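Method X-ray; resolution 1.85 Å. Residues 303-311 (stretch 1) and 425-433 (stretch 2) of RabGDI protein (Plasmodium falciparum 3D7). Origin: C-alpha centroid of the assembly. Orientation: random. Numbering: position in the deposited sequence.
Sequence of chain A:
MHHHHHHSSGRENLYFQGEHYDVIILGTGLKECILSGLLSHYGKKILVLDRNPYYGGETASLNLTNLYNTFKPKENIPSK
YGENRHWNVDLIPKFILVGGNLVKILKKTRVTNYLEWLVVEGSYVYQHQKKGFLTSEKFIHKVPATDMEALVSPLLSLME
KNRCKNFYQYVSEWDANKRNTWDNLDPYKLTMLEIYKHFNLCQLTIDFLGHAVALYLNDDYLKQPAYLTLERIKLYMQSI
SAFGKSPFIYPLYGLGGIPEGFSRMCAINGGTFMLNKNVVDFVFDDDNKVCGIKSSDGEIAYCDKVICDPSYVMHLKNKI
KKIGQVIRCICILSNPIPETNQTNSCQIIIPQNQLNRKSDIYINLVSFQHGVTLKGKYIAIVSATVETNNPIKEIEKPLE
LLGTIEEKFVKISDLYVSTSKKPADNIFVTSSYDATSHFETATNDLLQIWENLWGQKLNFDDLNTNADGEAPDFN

Stretch 1 303-311: CDKVICDPS
Stretch 2 425-433: DNIFVTSSY

What fills the apolar centre of the contact? Two neighbouring parallel strands, 305-308 and 427-429, send side chains alternately to the two faces of their sheet. On one face lie Val306 (chi1 t), Cys308 (p), Ile427 (m, t) and Val429 (t): Val306 CG1 is 4.2 Å from Ile427 CG2, while Cys308 SG packs 4.1 Å from both Ile427 CG2 and Val429 CG2. On the other, Ile307 (m, t) sets CG1 4.3 Å from CB of Phe428 (chi1 m, chi2 -100°). All six are buried; the valines, isoleucines and cysteine are compact enough for such close rows, and the aromatic Phe428 gives its face a broad apolar surface. The stretches bury 579 Å² over both sides.

What fixes the register? Val306 pairs with Ile427, Ile307 with Phe428 and Cys308 with Val429, at CA-CA distances of 4.8 to 5.0 Å; the strand axes, 4.7 Å apart at closest, cross at -17°. Extended backbones (phi -153 to -99°, psi 106 to 164°) carry a ladder of hydrogen bonds: Val306 N to Asn426 O, 2.9 Å; Phe428 N to Val306 O, 2.8 Å; Cys308 N to Phe428 O, 3.0 Å; Thr430 N to Cys308 O, 2.9 Å.

How does the contact finish beyond Cys308? Pro310 (phi -60°, psi -25°, C-gamma exo) offers apolar ring carbons, placing CG 4.1 Å from Val429 CG1 and CD 3.2 Å from Thr430 O, a buried carbonyl without a hydrogen-bonding partner.

What makes the polar edge at the other end? Asn426 (phi 66°, psi 26°, a left-handed conformation Asn tolerates well) has its CA-to-CB bond toward stretch 1 (chi1 m, chi2 -44°). Its OD1 accepts a weak hydrogen bond from Lys305 NZ at 3.4 Å; the lysine (m, t, t, m) suits both neighbours, its aliphatic stem setting CD 4.2 Å from Phe428 CE2. One water accepts from Asn426 ND2 and donates to Asp304 O, each at 3.0 Å.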

ATOM      1  N   CYS A 303       7.474  18.440  24.122  1.00 38.49           N
ATOM      2  CA  CYS A 303       7.620  18.456  22.668  1.00 37.81           C
ATOM      3  C   CYS A 303       6.780  19.557  22.044  1.00 37.96           C
ATOM      4  O   CYS A 303       5.876  20.107  22.682  1.00 38.49           O
ATOM      5  CB  CYS A 303       7.241  17.092  22.070  1.00 36.55           C
ATOM      6  SG  CYS A 303       5.557  16.584  22.471  1.00 35.00           S
ATOM      7  N   ASP A 304       7.113  19.906  20.811  1.00 37.83           N
ATOM      8  CA  ASP A 304       6.382  20.939  20.067  1.00 38.46           C
ATOM      9  C   ASP A 304       5.318  20.309  19.166  1.00 36.52           C
ATOM     10  O   ASP A 304       4.309  20.951  18.850  1.00 36.73           O
ATOM     11  CB  ASP A 304       7.354  21.772  19.216  1.00 39.74           C
ATOM     12  CG  ASP A 304       8.381  22.509  20.060  1.00 42.82           C
ATOM     13  OD1 ASP A 304       8.036  22.950  21.177  1.00 45.26           O
ATOM     14  OD2 ASP A 304       9.532  22.640  19.611  1.00 45.44           O
ATOM     15  N   LYS A 305       5.552  19.067  18.744  1.00 34.97           N
ATOM     16  CA  LYS A 305       4.586  18.338  17.923  1.00 32.67           C
ATOM     17  C   LYS A 305       4.563  16.868  18.251  1.00 30.76           C
ATOM     18  O   LYS A 305       5.547  16.308  18.738  1.00 30.09           O
ATOM     19  CB  LYS A 305       4.908  18.519  16.424  1.00 33.26           C
ATOM     20  CG  LYS A 305       4.987  20.001  15.972  1.00 36.54           C
ATOM     21  CD  LYS A 305       5.301  20.142  14.494  1.00 39.86           C
ATOM     22  CE  LYS A 305       5.622  21.578  14.081  1.00 44.54           C
ATOM     23  NZ  LYS A 305       4.600  22.591  14.508  1.00 48.60           N
ATOM     24  N   VAL A 306       3.442  16.225  17.916  1.00 29.18           N
ATOM     25  CA  VAL A 306       3.329  14.791  18.036  1.00 27.28           C
ATOM     26  C   VAL A 306       2.841  14.227  16.688  1.00 26.51           C
ATOM     27  O   VAL A 306       2.018  14.844  16.017  1.00 26.16           O
ATOM     28  CB  VAL A 306       2.327  14.396  19.149  1.00 27.36           C
ATOM     29  CG1 VAL A 306       1.946  12.908  19.084  1.00 24.64           C
ATOM     30  CG2 VAL A 306       2.876  14.719  20.524  1.00 26.67           C
ATOM     31  N   ILE A 307       3.369  13.069  16.304  1.00 25.54           N
ATOM     32  CA  ILE A 307       2.797  12.275  15.183  1.00 23.16           C
ATOM     33  C   ILE A 307       2.411  10.960  15.775  1.00 22.09           C
ATOM     34  O   ILE A 307       3.209  10.348  16.489  1.00 23.41           O
ATOM     35  CB  ILE A 307       3.811  12.067  14.044  1.00 23.61           C
ATOM     36  CG1 ILE A 307       4.228  13.395  13.426  1.00 25.34           C
ATOM     37  CG2 ILE A 307       3.218  11.143  12.938  1.00 21.58           C
ATOM     38  CD1 ILE A 307       5.568  13.294  12.645  1.00 27.12           C
ATOM     39  N   CYS A 308       1.192  10.490  15.512  1.00 21.53           N
ATOM     40  CA  CYS A 308       0.801   9.216  16.057  1.00 21.26           C
ATOM     41  C   CYS A 308      -0.245   8.548  15.206  1.00 20.17           C
ATOM     42  O   CYS A 308      -0.872   9.185  14.379  1.00 20.92           O
ATOM     43  CB  CYS A 308       0.276   9.393  17.478  1.00 21.17           C
ATOM     44  SG  CYS A 308      -1.228  10.373  17.650  1.00 24.31           S
ATOM     45  N   ASP A 309      -0.422   7.259  15.425  1.00 19.94           N
ATOM     46  CA  ASP A 309      -1.527   6.546  14.774  1.00 19.71           C
ATOM     47  C   ASP A 309      -2.822   6.708  15.590  1.00 19.89           C
ATOM     48  O   ASP A 309      -2.783   7.182  16.734  1.00 20.78           O
ATOM     49  CB  ASP A 309      -1.124   5.103  14.488  1.00 20.09           C
ATOM     50  CG  ASP A 309      -1.071   4.231  15.708  1.00 21.07           C
ATOM     51  OD1 ASP A 309      -2.134   3.875  16.254  1.00 23.46           O
ATOM     52  OD2 ASP A 309       0.040   3.811  16.049  1.00 22.45           O
ATOM     53  N   PRO A 310      -3.975   6.325  15.020  1.00 18.87           N
ATOM     54  CA  PRO A 310      -5.239   6.576  15.671  1.00 18.85           C
ATOM     55  C   PRO A 310      -5.396   5.933  17.058  1.00 18.98           C
ATOM     56  O   PRO A 310      -6.144   6.463  17.900  1.00 20.00           O
ATOM     57  CB  PRO A 310      -6.276   6.030  14.652  1.00 17.89           C
ATOM     58  CG  PRO A 310      -5.625   6.188  13.357  1.00 18.64           C
ATOM     59  CD  PRO A 310      -4.167   5.804  13.646  1.00 18.08           C
ATOM     60  N   SER A 311      -4.672   4.859  17.331  1.00 18.90           N
ATOM     61  CA  SER A 311      -4.804   4.177  18.610  1.00 19.98           C
ATOM     62  C   SER A 311      -4.342   5.020  19.786  1.00 20.86           C
ATOM     63  O   SER A 311      -4.712   4.709  20.926  1.00 23.49           O
ATOM     64  CB  SER A 311      -4.064   2.833  18.640  1.00 20.87           C
ATOM     65  OG  SER A 311      -2.677   2.968  18.675  1.00 21.50           O
ATOM     66  N   ASP A 425      -3.725  21.913  17.560  1.00 33.01           N
ATOM     67  CA  ASP A 425      -3.073  21.358  18.742  1.00 32.29           C
ATOM     68  C   ASP A 425      -1.704  20.715  18.460  1.00 31.78           C
ATOM     69  O   ASP A 425      -1.040  20.262  19.398  1.00 32.19           O
ATOM     70  CB  ASP A 425      -4.007  20.356  19.421  1.00 31.21           C
ATOM     71  CG  ASP A 425      -4.239  19.088  18.589  1.00 29.98           C
ATOM     72  OD1 ASP A 425      -3.622  18.902  17.497  1.00 29.09           O
ATOM     73  OD2 ASP A 425      -5.058  18.268  19.046  1.00 30.67           O
ATOM     74  N   ASN A 426      -1.304  20.642  17.180  1.00 31.27           N
ATOM     75  CA  ASN A 426      -0.010  20.043  16.789  1.00 30.43           C
ATOM     76  C   ASN A 426       0.115  18.536  17.057  1.00 29.36           C
ATOM     77  O   ASN A 426       1.236  18.007  17.177  1.00 28.12           O
ATOM     78  CB  ASN A 426       1.168  20.804  17.412  1.00 32.24           C
ATOM     79  CG  ASN A 426       1.384  22.148  16.762  1.00 34.52           C
ATOM     80  OD1 ASN A 426       1.339  22.244  15.540  1.00 37.33           O
ATOM     81  ND2 ASN A 426       1.640  23.187  17.565  1.00 38.58           N
ATOM     82  N   ILE A 427      -1.031  17.846  17.084  1.00 28.19           N
ATOM     83  CA  ILE A 427      -1.054  16.394  17.158  1.00 26.53           C
ATOM     84  C   ILE A 427      -1.529  15.910  15.784  1.00 25.77           C
ATOM     85  O   ILE A 427      -2.708  16.082  15.436  1.00 25.40           O
ATOM     86  CB  ILE A 427      -1.973  15.866  18.264  1.00 26.40           C
ATOM     87  CG1 ILE A 427      -1.514  16.389  19.639  1.00 28.07           C
ATOM     88  CG2 ILE A 427      -1.972  14.326  18.282  1.00 24.57           C
ATOM     89  CD1 ILE A 427      -2.492  16.108  20.740  1.00 28.81           C
ATOM     90  N   PHE A 428      -0.584  15.374  15.010  1.00 24.33           N
ATOM     91  CA  PHE A 428      -0.831  14.962  13.618  1.00 24.66           C
ATOM     92  C   PHE A 428      -1.052  13.478  13.640  1.00 22.98           C
ATOM     93  O   PHE A 428      -0.158  12.745  14.069  1.00 23.61           O
ATOM     94  CB  PHE A 428       0.381  15.280  12.738  1.00 25.47           C
ATOM     95  CG  PHE A 428       0.634  16.749  12.569  1.00 28.32           C
ATOM     96  CD1 PHE A 428       0.223  17.406  11.424  1.00 30.88           C
ATOM     97  CD2 PHE A 428       1.240  17.485  13.585  1.00 31.37           C
ATOM     98  CE1 PHE A 428       0.438  18.769  11.278  1.00 33.71           C
ATOM     99  CE2 PHE A 428       1.450  18.868  13.452  1.00 35.47           C
ATOM    100  CZ  PHE A 428       1.047  19.503  12.286  1.00 35.88           C
ATOM    101  N   VAL A 429      -2.231  13.049  13.198  1.00 22.40           N
ATOM    102  CA  VAL A 429      -2.642  11.651  13.276  1.00 21.34           C
ATOM    103  C   VAL A 429      -2.608  11.009  11.885  1.00 20.51           C
ATOM    104  O   VAL A 429      -3.182  11.535  10.943  1.00 22.46           O
ATOM    105  CB  VAL A 429      -4.046  11.488  13.908  1.00 20.73           C
ATOM    106  CG1 VAL A 429      -4.387  10.032  14.073  1.00 19.25           C
ATOM    107  CG2 VAL A 429      -4.096  12.175  15.318  1.00 21.12           C
ATOM    108  N   THR A 430      -1.899   9.898  11.765  1.00 19.60           N
ATOM    109  CA  THR A 430      -1.885   9.125  10.499  1.00 18.65           C
ATOM    110  C   THR A 430      -3.235   8.430  10.295  1.00 18.15           C
ATOM    111  O   THR A 430      -3.873   7.983  11.253  1.00 18.65           O
ATOM    112  CB  THR A 430      -0.741   8.111  10.446  1.00 18.25           C
ATOM    113  OG1 THR A 430      -0.790   7.234  11.573  1.00 18.27           O
ATOM    114  CG2 THR A 430       0.626   8.817  10.373  1.00 19.28           C
ATOM    115  N   SER A 431      -3.669   8.345   9.045  1.00 18.22           N
ATOM    116  CA  SER A 431      -4.864   7.574   8.706  1.00 18.36           C
ATOM    117  C   SER A 431      -4.600   6.072   8.799  1.00 17.21           C
ATOM    118  O   SER A 431      -3.456   5.591   8.700  1.00 17.40           O
ATOM    119  CB  SER A 431      -5.384   7.980   7.305  1.00 18.99           C
ATOM    120  OG  SER A 431      -4.460   7.596   6.304  1.00 19.36           O
ATOM    121  N   SER A 432      -5.656   5.298   8.974  1.00 16.77           N
ATOM    122  CA  SER A 432      -5.517   3.856   8.977  1.00 16.07           C
ATOM    123  C   SER A 432      -5.122   3.395   7.579  1.00 16.49           C
ATOM    124  O   SER A 432      -5.458   4.064   6.607  1.00 16.01           O
ATOM    125  CB  SER A 432      -6.823   3.194   9.364  1.00 16.27           C
ATOM    126  OG  SER A 432      -7.322   3.744  10.569  1.00 16.12           O
ATOM    127  N   TYR A 433      -4.398   2.276   7.503  1.00 14.91           N
ATOM    128  CA  TYR A 433      -4.008   1.678   6.213  1.00 14.89           C
ATOM    129  C   TYR A 433      -5.264   1.167   5.503  1.00 14.86           C
ATOM    130  O   TYR A 433      -6.084   0.483   6.106  1.00 13.62           O
ATOM    131  CB  TYR A 433      -2.969   0.557   6.374  1.00 14.62           C
ATOM    132  CG  TYR A 433      -1.696   1.075   6.964  1.00 15.59           C
ATOM    133  CD1 TYR A 433      -0.706   1.629   6.171  1.00 16.35           C
ATOM    134  CD2 TYR A 433      -1.544   1.124   8.345  1.00 16.15           C
ATOM    135  CE1 TYR A 433       0.419   2.180   6.739  1.00 18.35           C
ATOM    136  CE2 TYR A 433      -0.421   1.675   8.921  1.00 18.77           C
ATOM    137  CZ  TYR A 433       0.552   2.195   8.111  1.00 18.77           C
ATOM    138  OH  TYR A 433       1.650   2.772   8.693  1.00 19.09           O
TER
HETATM  139  O   HOH W   1       2.275  22.430  20.405  1.00 39.09           O